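Side-chain contacts in putative metal binding protein (Coccidioides immitis, PDB 3CVG), which probably binds a small solute or metal ion between two lobes, as periplasmic-binding-protein-like folds do, and carries a calcium ion in this crystal: residues Ala135-Asn140 and Ser177-Gln182; Val145-Arg150 and Ile158-Leu163; His181-Ile184 and Gln189-Thr192; Gly214-Met219 and Lys272-Gln277. All coordinates share one frame; numbering follows the deposited sequence.

Contact 1: Ala135-Asn140 and Ser177-Gln182; sequences AAEAGN and STWYHQ
Trp179 docks on Ala136 and Glu137 in the last turn of helix 125-138, joining that helix to the type I beta turn Ser177-Tyr180 that leads into strand 180-182 of this periplasmic-binding-protein-like (PBP superfamily) chain. The apolar part is a CH-pi contact: Ala136 CB stands 3.4 Å from the centroid of the five-membered ring of Trp179 and only 9° off the ring normal. On the opposite face of the indole lies Ser177 CB, from the start of the same turn, so the ring is held between a helix methyl and its own turn. Beyond these segments, the ring of Trp164 also meets Trp179.

The polar part runs at the indole edge. Trp179 NE1 donates to Glu137 OE2 over 2.9 Å, nearly straight at 171°. Glu137 reaches this edge because its chain bends at chi2, and the carboxylate plane is turned 63° against that of the indole, although OE2 itself stays near the ring plane. OE2 accepts through its anti lone pair, away from OE1. The same oxygen takes a second bond, from a water that bridges to the turn: 2.6 Å from Glu137 OE2 to the water and 2.7 Å from the water to Ser177 OG.

Contact 2: Val145-Arg150 and Ile158-Leu163; sequences VRFLSR and IKEAEL
Ser149 and Phe147 of strand 147-149 meet Glu160 of helix 155-166 in a buried strand-to-helix contact, within the beta-alpha-beta unit formed by strand 147-149, helix 155-166 and strand 180-182. Both strand residues direct their side chains at the helix, whereas Leu148 between them turns to the other side of the strand. From the helix, Glu160 alone supplies the partner.

Its aliphatic part packs on the aromatic ring: Glu160 CB lies 3.6 Å from Phe147 CZ, and the ring and carboxylate planes are 52° apart. With CG between the backbone N and the carbonyl carbon (chi1 45°) and a further bend at chi2, the Glu160 chain folds past the ring and delivers its carboxylate to the serine. Ser149 OG donates to Glu160 OE2 at 2.5 Å, a separation so short that the exact length is doubtful. A water adds a second link: it accepts from Arg150 N at 2.8 Å and donates to Glu160 OE2, also at 2.8 Å.

The other carboxylate oxygen, OE1, is hydrogen-bonded to Tyr180 OH, and this hydroxyl also bonds Ser149 OG, so the third element of the unit joins the network. Beyond the strand, the side chain of Arg150 pairs with Asp152 and comes within about 3 Å of the bound calcium ion at the nearest atoms.

Both oxygens of a buried carboxyl group thus have polar partners, OE2 being met by a hydroxyl and a water. Such a set of bonds would fix the rotation of the group.

Contact 3: His181-Ile184 and Gln189-Thr192; sequences HQYI and QALT
The Tyr183 ring turns an edge to helix 187-196: Ala190 CA lies near the ring plane, 3.8 Å from Tyr183 CD2, while the carbonyl oxygen of Gln189 approaches obliquely, 3.7 Å from Tyr183 CE2. A second flat group sits on the strand side, where Tyr183 CB rests over one face of the His181 imidazole, offset toward its rim. From just past the end of strand 180-182, the phenol reaches the first turn of the helix with chi1 at -174°, which swings CG away from the backbone N.

The apolar contact is loose, with Tyr183 CD2 and Ala190 CB 4.3 Å apart. Leu148 of the neighbouring strand 147-149 touches both residues, so the contact helps to join this helix to the paired strands.

No direct hydrogen bond crosses; water takes that role at the hydroxyl end. One water lies 2.8 Å from Tyr183 OH and donates to Gln189 O at 3.0 Å. Another donates to Gln189 OE1 at 2.6 Å, but its link to Tyr183 OH, at 3.4 Å, is weak. The phenol therefore packs through its carbon edge and leaves its polar end to water, as suits a partly exposed residue: the tie is a hydrated one, with one firm bridge and one weaker.

Contact 4: Gly214-Met219 and Lys272-Gln277; sequences GLRDQM and KKDGQQ
Asp274 OD1 is gripped by two nitrogens of one guanidinium: Arg216 NH1 at 2.8 Å and Arg216 NH2 at 2.9 Å. This salt bridge spans from the short, weakly bonded helix 213-216 to the tip of a beta hairpin, where the type I' turn Lys273-Gln276 connects strands 272-273 and 276-281. The two backbones stay far apart, their nearest CA atoms, those of Arg216 and Asp274, being 12.8 Å from each other, so the Arg216 side chain covers most of the gap.

The grip is end-on and bifurcated, with both donors sharing one oxygen. That sharing bends the bonds, whose N-H...O angles are 138° for NH1 and 133° for NH2. The carboxylate is turned nearly perpendicular to the guanidinium, the planes being 81° apart. NH1 meets OD1 almost in line with the C-O bond, whereas NH2 comes from above the carboxylate plane; OD1 itself is tilted somewhat from the guanidinium plane. The Arg216 chain runs extended from CG to NE, which gives it this reach, and the two side chains approach from opposite directions.

Further partners hold both ends. Asp274 OD2 forms a salt bridge with Arg213, making the carboxylate a meeting point for two arginines whose charges it probably helps to balance. Arg216 also has a cation-pi contact with Tyr208.

In the turn itself, Asp274 and Gly275 both have positive phi, as type I' geometry demands. Pairing on either side of them is reciprocal: Lys273 N donates to Gln276 O at 2.9 Å and Gln276 N to Lys273 O at 3.0 Å.

How the contacts relate
From the N terminus, helix 125-138 opens contact 1, whose loop closes only at the turn before strand 180-182. Contact 2 lies wholly within that loop, joining strand 147-149 to helix 155-166. Contact 3 begins where contact 1 ends, sharing His181 and Gln182, and closes a short loop onto helix 187-196. Parallel strands 147-149 and 180-182 link these three: Ser149 N and His181 O, 2.7 Å apart, probably form a hydrogen bond. Contact 4 follows in series, closing a longer loop between helix 213-216 and the hairpin at 272-277. It touches contact 3 where Leu215 packs on Thr192, but lies about 14 Å from contact 1 at the nearest atoms.

Contact 1: Ala135-Asn140 and Ser177-Gln182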
loop_
_atom_site.group_PDB
_atom_site.type_symbol
_atom_site.label_atom_id
_atom_site.label_comp_id
_atom_site.label_asym_id
_atom_site.label_seq_id
_atom_site.Cartn_x
_atom_site.Cartn_y
_atom_site.Cartn_z
ATOM N N ALA A 135 -5.966 -4.569 26.613
ATOM C CA ALA A 135 -5.471 -3.406 27.346
ATOM C C ALA A 135 -6.376 -2.202 27.093
ATOM O O ALA A 135 -6.580 -1.374 27.972
ATOM C CB ALA A 135 -4.040 -3.081 26.924
ATOM N N ALA A 136 -6.907 -2.096 25.881
ATOM C CA ALA A 136 -7.786 -0.980 25.568
ATOM C C ALA A 136 -9.089 -1.177 26.337
ATOM O O ALA A 136 -9.650 -0.230 26.884
ATOM C CB ALA A 136 -8.048 -0.916 24.064
ATOM N N GLU A 137 -9.565 -2.414 26.380
ATOM C CA GLU A 137 -10.787 -2.718 27.105
ATOM C C GLU A 137 -10.622 -2.437 28.598
ATOM O O GLU A 137 -11.560 -1.994 29.247
ATOM C CB GLU A 137 -11.183 -4.172 26.864
ATOM C CG GLU A 137 -11.797 -4.381 25.496
ATOM C CD GLU A 137 -13.129 -3.675 25.372
ATOM O OE1 GLU A 137 -14.072 -4.097 26.072
ATOM O OE2 GLU A 137 -13.234 -2.700 24.599
ATOM N N ALA A 138 -9.431 -2.683 29.136
ATOM C CA ALA A 138 -9.164 -2.414 30.555
ATOM C C ALA A 138 -9.199 -0.902 30.796
ATOM O O ALA A 138 -9.562 -0.440 31.880
ATOM C CB ALA A 138 -7.805 -2.977 30.954
ATOM N N GLY A 139 -8.805 -0.145 29.773
ATOM C CA GLY A 139 -8.812 1.309 29.836
ATOM C C GLY A 139 -8.197 1.972 31.055
ATOM O O GLY A 139 -8.511 3.129 31.354
ATOM N N ASN A 140 -7.313 1.259 31.747
ATOM C CA ASN A 140 -6.663 1.786 32.945
ATOM C C ASN A 140 -5.149 1.849 32.783
ATOM O O ASN A 140 -4.401 1.380 33.645
ATOM C CB ASN A 140 -7.004 0.895 34.135
ATOM C CG ASN A 140 -6.583 -0.539 33.911
ATOM O OD1 ASN A 140 -6.468 -0.985 32.767
ATOM N ND2 ASN A 140 -6.357 -1.274 34.992
ATOM N N SER A 177 -16.400 0.144 19.961
ATOM C CA SER A 177 -15.200 0.277 20.778
ATOM C C SER A 177 -14.688 1.707 20.622
ATOM O O SER A 177 -14.104 2.070 19.587
ATOM C CB SER A 177 -14.143 -0.735 20.319
ATOM O OG SER A 177 -14.642 -2.061 20.383
ATOM N N THR A 178 -14.893 2.513 21.661
ATOM C CA THR A 178 -14.505 3.912 21.616
ATOM C C THR A 178 -13.021 4.179 21.452
ATOM O O THR A 178 -12.645 5.279 21.039
ATOM C CB THR A 178 -15.050 4.702 22.855
ATOM O OG1 THR A 178 -14.494 4.176 24.062
ATOM C CG2 THR A 178 -16.566 4.591 22.916
ATOM N N TRP A 179 -12.183 3.196 21.781
ATOM C CA TRP A 179 -10.735 3.335 21.603
ATOM C C TRP A 179 -10.335 3.137 20.120
ATOM O O TRP A 179 -9.178 3.365 19.737
ATOM C CB TRP A 179 -9.984 2.323 22.473
ATOM C CG TRP A 179 -10.539 0.920 22.436
ATOM C CD1 TRP A 179 -11.432 0.373 23.309
ATOM C CD2 TRP A 179 -10.213 -0.112 21.497
ATOM N NE1 TRP A 179 -11.679 -0.940 22.979
ATOM C CE2 TRP A 179 -10.944 -1.265 21.870
ATOM C CE3 TRP A 179 -9.378 -0.178 20.375
ATOM C CZ2 TRP A 179 -10.861 -2.469 21.163
ATOM C CZ3 TRP A 179 -9.295 -1.374 19.669
ATOM C CH2 TRP A 179 -10.032 -2.504 20.065
ATOM N N TYR A 180 -11.287 2.697 19.298
ATOM C CA TYR A 180 -11.045 2.499 17.866
ATOM C C TYR A 180 -11.301 3.884 17.287
ATOM O O TYR A 180 -12.449 4.280 17.052
ATOM C CB TYR A 180 -12.021 1.465 17.288
ATOM C CG TYR A 180 -11.726 1.052 15.856
ATOM C CD1 TYR A 180 -10.601 0.274 15.541
ATOM C CD2 TYR A 180 -12.583 1.413 14.819
ATOM C CE1 TYR A 180 -10.349 -0.132 14.219
ATOM C CE2 TYR A 180 -12.338 1.018 13.504
ATOM C CZ TYR A 180 -11.224 0.244 13.208
ATOM O OH TYR A 180 -10.993 -0.151 11.899
ATOM N N HIS A 181 -10.208 4.610 17.077
ATOM C CA HIS A 181 -10.224 5.988 16.614
ATOM C C HIS A 181 -10.224 6.210 15.109
ATOM O O HIS A 181 -9.250 5.899 14.414
ATOM C CB HIS A 181 -9.029 6.720 17.240
ATOM C CG HIS A 181 -8.925 8.165 16.853
ATOM N ND1 HIS A 181 -7.731 8.855 16.885
ATOM C CD2 HIS A 181 -9.856 9.044 16.422
ATOM C CE1 HIS A 181 -7.935 10.099 16.481
ATOM N NE2 HIS A 181 -9.216 10.240 16.195
ATOM N N GLN A 182 -11.327 6.772 14.628
ATOM C CA GLN A 182 -11.509 7.079 13.221
ATOM C C GLN A 182 -10.945 8.453 12.913
ATOM O O GLN A 182 -11.482 9.464 13.365
ATOM C CB GLN A 182 -13.000 7.062 12.861
ATOM C CG GLN A 182 -13.649 5.684 12.903
ATOM C CD GLN A 182 -15.140 5.736 12.579
ATOM O OE1 GLN A 182 -15.605 6.606 11.835
ATOM N NE2 GLN A 182 -15.889 4.790 13.120
HETATM O O HOH W 1 -15.168 -3.008 22.851
#

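Contact 2: Val145-Arg150 and Ile158-Leu163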
loop_
_atom_site.group_PDB
_atom_site.type_symbol
_atom_site.label_atom_id
_atom_site.label_comp_id
_atom_site.label_asym_id
_atom_site.label_seq_id
_atom_site.Cartn_x
_atom_site.Cartn_y
_atom_site.Cartn_z
ATOM N N VAL A 145 -4.858 2.897 25.873
ATOM C CA VAL A 145 -4.535 2.245 24.609
ATOM C C VAL A 145 -5.612 2.583 23.579
ATOM O O VAL A 145 -6.782 2.258 23.772
ATOM C CB VAL A 145 -4.468 0.716 24.782
ATOM C CG1 VAL A 145 -4.252 0.036 23.435
ATOM C CG2 VAL A 145 -3.342 0.359 25.747
ATOM N N ARG A 146 -5.214 3.270 22.512
ATOM C CA ARG A 146 -6.129 3.634 21.432
ATOM C C ARG A 146 -5.491 3.241 20.089
ATOM O O ARG A 146 -4.265 3.208 19.962
ATOM C CB ARG A 146 -6.443 5.138 21.476
ATOM C CG ARG A 146 -7.275 5.554 22.712
ATOM C CD ARG A 146 -7.403 7.065 22.830
ATOM N NE ARG A 146 -8.031 7.667 21.654
ATOM C CZ ARG A 146 -9.330 7.595 21.379
ATOM N NH1 ARG A 146 -10.152 6.945 22.197
ATOM N NH2 ARG A 146 -9.810 8.188 20.297
ATOM N N PHE A 147 -6.327 2.917 19.105
ATOM C CA PHE A 147 -5.849 2.513 17.781
ATOM C C PHE A 147 -6.457 3.420 16.717
ATOM O O PHE A 147 -7.683 3.541 16.641
ATOM C CB PHE A 147 -6.262 1.066 17.491
ATOM C CG PHE A 147 -5.790 0.568 16.163
ATOM C CD1 PHE A 147 -4.532 -0.006 16.030
ATOM C CD2 PHE A 147 -6.582 0.721 15.029
ATOM C CE1 PHE A 147 -4.071 -0.424 14.790
ATOM C CE2 PHE A 147 -6.120 0.303 13.782
ATOM C CZ PHE A 147 -4.864 -0.270 13.672
ATOM N N LEU A 148 -5.606 4.032 15.891
ATOM C CA LEU A 148 -6.076 4.938 14.839
ATOM C C LEU A 148 -6.334 4.248 13.501
ATOM O O LEU A 148 -5.440 3.635 12.906
ATOM C CB LEU A 148 -5.083 6.096 14.630
ATOM C CG LEU A 148 -5.544 7.304 13.790
ATOM C CD1 LEU A 148 -4.768 8.535 14.224
ATOM C CD2 LEU A 148 -5.361 7.066 12.277
ATOM N N SER A 149 -7.569 4.361 13.034
ATOM C CA SER A 149 -7.978 3.781 11.764
ATOM C C SER A 149 -8.339 4.889 10.778
ATOM O O SER A 149 -9.080 5.818 11.112
ATOM C CB SER A 149 -9.181 2.849 11.968
ATOM O OG SER A 149 -9.810 2.522 10.736
ATOM N N ARG A 150 -7.805 4.802 9.565
ATOM C CA ARG A 150 -8.123 5.790 8.542
ATOM C C ARG A 150 -9.581 5.635 8.080
ATOM O O ARG A 150 -10.143 6.551 7.472
ATOM C CB ARG A 150 -7.142 5.679 7.379
ATOM C CG ARG A 150 -5.780 6.300 7.718
ATOM C CD ARG A 150 -4.736 6.000 6.656
ATOM N NE ARG A 150 -5.200 6.378 5.328
ATOM C CZ ARG A 150 -4.774 5.812 4.205
ATOM N NH1 ARG A 150 -3.869 4.842 4.253
ATOM N NH2 ARG A 150 -5.269 6.200 3.036
ATOM N N ILE A 158 -8.178 -1.758 5.028
ATOM C CA ILE A 158 -8.478 -3.171 4.809
ATOM C C ILE A 158 -7.572 -4.023 5.714
ATOM O O ILE A 158 -8.030 -4.934 6.404
ATOM C CB ILE A 158 -8.232 -3.553 3.314
ATOM C CG1 ILE A 158 -9.347 -2.978 2.436
ATOM C CG2 ILE A 158 -8.137 -5.084 3.154
ATOM C CD1 ILE A 158 -8.983 -2.923 0.941
ATOM N N LYS A 159 -6.286 -3.677 5.733
ATOM C CA LYS A 159 -5.295 -4.413 6.508
ATOM C C LYS A 159 -5.594 -4.467 8.010
ATOM O O LYS A 159 -5.630 -5.553 8.600
ATOM C CB LYS A 159 -3.922 -3.794 6.305
ATOM C CG LYS A 159 -2.873 -4.325 7.253
ATOM C CD LYS A 159 -2.107 -5.497 6.682
ATOM C CE LYS A 159 -2.972 -6.684 6.367
ATOM N NZ LYS A 159 -2.672 -7.168 4.977
ATOM N N GLU A 160 -5.774 -3.319 8.650
ATOM C CA GLU A 160 -6.059 -3.377 10.067
ATOM C C GLU A 160 -7.408 -4.003 10.362
ATOM O O GLU A 160 -7.583 -4.643 11.395
ATOM C CB GLU A 160 -5.938 -1.972 10.686
ATOM C CG GLU A 160 -6.602 -0.823 9.917
ATOM C CD GLU A 160 -7.971 -0.434 10.459
ATOM O OE1 GLU A 160 -8.449 -1.112 11.392
ATOM O OE2 GLU A 160 -8.563 0.540 9.944
ATOM N N ALA A 161 -8.367 -3.791 9.459
ATOM C CA ALA A 161 -9.718 -4.343 9.653
ATOM C C ALA A 161 -9.512 -5.858 9.653
ATOM O O ALA A 161 -10.011 -6.571 10.540
ATOM C CB ALA A 161 -10.740 -3.905 8.483
ATOM N N GLU A 162 -8.737 -6.330 8.680
ATOM C CA GLU A 162 -8.418 -7.737 8.544
ATOM C C GLU A 162 -7.753 -8.267 9.825
ATOM O O GLU A 162 -8.092 -9.355 10.290
ATOM C CB GLU A 162 -7.450 -7.871 7.391
ATOM C CG GLU A 162 -7.553 -9.140 6.601
ATOM C CD GLU A 162 -6.842 -8.997 5.263
ATOM O OE1 GLU A 162 -5.592 -8.933 5.249
ATOM O OE2 GLU A 162 -7.536 -8.905 4.228
ATOM N N LEU A 163 -6.784 -7.521 10.367
ATOM C CA LEU A 163 -6.065 -7.953 11.569
ATOM C C LEU A 163 -7.002 -8.072 12.776
ATOM O O LEU A 163 -6.934 -9.042 13.526
ATOM C CB LEU A 163 -4.904 -6.984 11.852
ATOM C CG LEU A 163 -3.792 -7.067 10.802
ATOM C CD1 LEU A 163 -2.788 -5.954 11.015
ATOM C CD2 LEU A 163 -3.128 -8.426 10.902
HETATM O O HOH W 2 -6.611 2.322 8.910
#

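Contact 3: His181-Ile184 and Gln189-Thr192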
loop_
_atom_site.group_PDB
_atom_site.type_symbol
_atom_site.label_atom_id
_atom_site.label_comp_id
_atom_site.label_asym_id
_atom_site.label_seq_id
_atom_site.Cartn_x
_atom_site.Cartn_y
_atom_site.Cartn_z
ATOM N N HIS A 181 -10.208 4.610 17.077
ATOM C CA HIS A 181 -10.224 5.988 16.614
ATOM C C HIS A 181 -10.224 6.210 15.109
ATOM O O HIS A 181 -9.250 5.899 14.414
ATOM C CB HIS A 181 -9.029 6.720 17.240
ATOM C CG HIS A 181 -8.925 8.165 16.853
ATOM N ND1 HIS A 181 -7.731 8.855 16.885
ATOM C CD2 HIS A 181 -9.856 9.044 16.422
ATOM C CE1 HIS A 181 -7.935 10.099 16.481
ATOM N NE2 HIS A 181 -9.216 10.240 16.195
ATOM N N GLN A 182 -11.327 6.772 14.628
ATOM C CA GLN A 182 -11.509 7.079 13.221
ATOM C C GLN A 182 -10.945 8.453 12.913
ATOM O O GLN A 182 -11.482 9.464 13.365
ATOM C CB GLN A 182 -13.000 7.062 12.861
ATOM C CG GLN A 182 -13.649 5.684 12.903
ATOM C CD GLN A 182 -15.140 5.736 12.579
ATOM O OE1 GLN A 182 -15.605 6.606 11.835
ATOM N NE2 GLN A 182 -15.889 4.790 13.120
ATOM N N TYR A 183 -9.863 8.492 12.146
ATOM C CA TYR A 183 -9.249 9.759 11.750
ATOM C C TYR A 183 -9.118 9.612 10.232
ATOM O O TYR A 183 -8.136 9.057 9.726
ATOM C CB TYR A 183 -7.878 9.903 12.407
ATOM C CG TYR A 183 -7.231 11.249 12.173
ATOM C CD1 TYR A 183 -7.680 12.396 12.843
ATOM C CD2 TYR A 183 -6.184 11.386 11.264
ATOM C CE1 TYR A 183 -7.091 13.653 12.604
ATOM C CE2 TYR A 183 -5.592 12.633 11.020
ATOM C CZ TYR A 183 -6.050 13.756 11.691
ATOM O OH TYR A 183 -5.460 14.979 11.447
ATOM N N ILE A 184 -10.127 10.104 9.523
ATOM C CA ILE A 184 -10.214 9.957 8.079
ATOM C C ILE A 184 -9.427 10.964 7.265
ATOM O O ILE A 184 -9.930 12.036 6.918
ATOM C CB ILE A 184 -11.700 9.974 7.659
ATOM C CG1 ILE A 184 -12.495 9.067 8.612
ATOM C CG2 ILE A 184 -11.844 9.494 6.219
ATOM C CD1 ILE A 184 -14.010 9.205 8.514
ATOM N N GLN A 189 -0.907 12.487 7.198
ATOM C CA GLN A 189 -1.682 13.126 8.261
ATOM C C GLN A 189 -2.084 12.102 9.324
ATOM O O GLN A 189 -1.954 12.360 10.522
ATOM C CB GLN A 189 -2.928 13.791 7.679
ATOM C CG GLN A 189 -2.628 15.062 6.906
ATOM C CD GLN A 189 -3.717 15.421 5.914
ATOM O OE1 GLN A 189 -4.911 15.239 6.183
ATOM N NE2 GLN A 189 -3.312 15.949 4.757
ATOM N N ALA A 190 -2.565 10.940 8.892
ATOM C CA ALA A 190 -2.978 9.896 9.837
ATOM C C ALA A 190 -1.843 9.412 10.746
ATOM O O ALA A 190 -2.049 9.203 11.948
ATOM C CB ALA A 190 -3.593 8.705 9.074
ATOM N N LEU A 191 -0.655 9.201 10.177
ATOM C CA LEU A 191 0.479 8.756 10.981
ATOM C C LEU A 191 0.891 9.875 11.943
ATOM O O LEU A 191 1.176 9.625 13.112
ATOM C CB LEU A 191 1.674 8.360 10.087
ATOM C CG LEU A 191 2.971 7.943 10.799
ATOM C CD1 LEU A 191 2.683 6.882 11.863
ATOM C CD2 LEU A 191 3.976 7.411 9.770
ATOM N N THR A 192 0.910 11.107 11.443
ATOM C CA THR A 192 1.267 12.259 12.261
ATOM C C THR A 192 0.309 12.363 13.452
ATOM O O THR A 192 0.726 12.610 14.590
ATOM C CB THR A 192 1.200 13.564 11.434
ATOM O OG1 THR A 192 2.164 13.506 10.373
ATOM C CG2 THR A 192 1.491 14.774 12.316
HETATM O O HOH W 3 -5.376 16.497 8.422
HETATM O O HOH W 4 -2.666 15.252 11.079
#

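Contact 4: Gly214-Met219 and Lys272-Gln277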
loop_
_atom_site.group_PDB
_atom_site.type_symbol
_atom_site.label_atom_id
_atom_site.label_comp_id
_atom_site.label_asym_id
_atom_site.label_seq_id
_atom_site.Cartn_x
_atom_site.Cartn_y
_atom_site.Cartn_z
ATOM N N GLY A 214 12.049 14.105 13.658
ATOM C CA GLY A 214 11.668 14.377 15.032
ATOM C C GLY A 214 10.476 13.560 15.500
ATOM O O GLY A 214 10.477 13.053 16.622
ATOM N N LEU A 215 9.459 13.424 14.652
ATOM C CA LEU A 215 8.275 12.654 15.016
ATOM C C LEU A 215 8.577 11.168 15.165
ATOM O O LEU A 215 7.986 10.495 16.006
ATOM C CB LEU A 215 7.156 12.838 13.983
ATOM C CG LEU A 215 6.303 14.105 14.088
ATOM C CD1 LEU A 215 5.122 14.008 13.135
ATOM C CD2 LEU A 215 5.804 14.262 15.525
ATOM N N ARG A 216 9.496 10.661 14.350
ATOM C CA ARG A 216 9.846 9.247 14.406
ATOM C C ARG A 216 10.434 8.890 15.764
ATOM O O ARG A 216 10.421 7.732 16.168
ATOM C CB ARG A 216 10.835 8.891 13.291
ATOM C CG ARG A 216 10.310 9.186 11.900
ATOM C CD ARG A 216 11.360 8.867 10.837
ATOM N NE ARG A 216 11.181 9.702 9.655
ATOM C CZ ARG A 216 11.888 9.574 8.537
ATOM N NH1 ARG A 216 12.827 8.638 8.449
ATOM N NH2 ARG A 216 11.657 10.379 7.511
ATOM N N ASP A 217 10.947 9.891 16.471
ATOM C CA ASP A 217 11.511 9.665 17.795
ATOM C C ASP A 217 10.413 9.638 18.855
ATOM O O ASP A 217 10.643 9.235 19.992
ATOM C CB ASP A 217 12.525 10.758 18.131
ATOM C CG ASP A 217 13.869 10.516 17.489
ATOM O OD1 ASP A 217 14.507 9.492 17.816
ATOM O OD2 ASP A 217 14.292 11.346 16.658
ATOM N N GLN A 218 9.217 10.067 18.472
ATOM C CA GLN A 218 8.074 10.094 19.379
ATOM C C GLN A 218 7.199 8.855 19.167
ATOM O O GLN A 218 6.061 8.780 19.642
ATOM C CB GLN A 218 7.269 11.378 19.144
ATOM C CG GLN A 218 8.028 12.643 19.559
ATOM C CD GLN A 218 7.375 13.918 19.063
ATOM O OE1 GLN A 218 6.164 14.100 19.194
ATOM N NE2 GLN A 218 8.178 14.817 18.503
HETATM N N MSE A 219 7.746 7.880 18.450
HETATM C CA MSE A 219 7.036 6.638 18.176
HETATM C C MSE A 219 8.006 5.462 18.115
HETATM O O MSE A 219 9.219 5.647 17.993
HETATM C CB MSE A 219 6.255 6.734 16.854
HETATM C CG MSE A 219 7.077 7.223 15.661
HETATM SE SE MSE A 219 6.558 6.342 13.992
HETATM C CE MSE A 219 7.528 4.705 14.273
ATOM N N LYS A 272 14.405 5.439 -4.213
ATOM C CA LYS A 272 14.593 5.760 -2.809
ATOM C C LYS A 272 13.784 6.917 -2.250
ATOM O O LYS A 272 13.268 7.755 -2.985
ATOM C CB LYS A 272 16.067 6.044 -2.551
ATOM C CG LYS A 272 16.986 4.864 -2.772
ATOM C CD LYS A 272 18.365 5.194 -2.248
ATOM C CE LYS A 272 19.166 3.947 -1.945
ATOM N NZ LYS A 272 20.404 4.279 -1.183
ATOM N N LYS A 273 13.687 6.937 -0.924
ATOM C CA LYS A 273 13.004 7.998 -0.197
ATOM C C LYS A 273 13.702 8.127 1.150
ATOM O O LYS A 273 13.845 7.150 1.891
ATOM C CB LYS A 273 11.517 7.690 -0.005
ATOM C CG LYS A 273 10.632 8.775 -0.592
ATOM C CD LYS A 273 9.162 8.554 -0.283
ATOM C CE LYS A 273 8.281 9.231 -1.326
ATOM N NZ LYS A 273 8.582 10.685 -1.490
ATOM N N ASP A 274 14.140 9.343 1.452
ATOM C CA ASP A 274 14.868 9.622 2.680
ATOM C C ASP A 274 16.103 8.732 2.733
ATOM O O ASP A 274 16.499 8.259 3.798
ATOM C CB ASP A 274 14.010 9.373 3.923
ATOM C CG ASP A 274 14.550 10.103 5.136
ATOM O OD1 ASP A 274 14.243 9.714 6.283
ATOM O OD2 ASP A 274 15.285 11.089 4.929
ATOM N N GLY A 275 16.697 8.496 1.567
ATOM C CA GLY A 275 17.893 7.675 1.488
ATOM C C GLY A 275 17.710 6.182 1.712
ATOM O O GLY A 275 18.683 5.473 1.968
ATOM N N GLN A 276 16.478 5.695 1.613
ATOM C CA GLN A 276 16.210 4.270 1.813
ATOM C C GLN A 276 15.472 3.691 0.615
ATOM O O GLN A 276 14.660 4.378 -0.008
ATOM C CB GLN A 276 15.331 4.048 3.053
ATOM C CG GLN A 276 15.926 4.482 4.379
ATOM C CD GLN A 276 17.157 3.693 4.751
ATOM O OE1 GLN A 276 17.192 2.468 4.611
ATOM N NE2 GLN A 276 18.172 4.387 5.246
ATOM N N GLN A 277 15.748 2.430 0.294
ATOM C CA GLN A 277 15.038 1.788 -0.807
ATOM C C GLN A 277 13.608 1.700 -0.297
ATOM O O GLN A 277 13.361 1.112 0.756
ATOM C CB GLN A 277 15.570 0.379 -1.076
ATOM C CG GLN A 277 14.780 -0.357 -2.159
ATOM C CD GLN A 277 15.320 -1.749 -2.446
ATOM O OE1 GLN A 277 15.352 -2.609 -1.569
ATOM N NE2 GLN A 277 15.746 -1.974 -3.680
#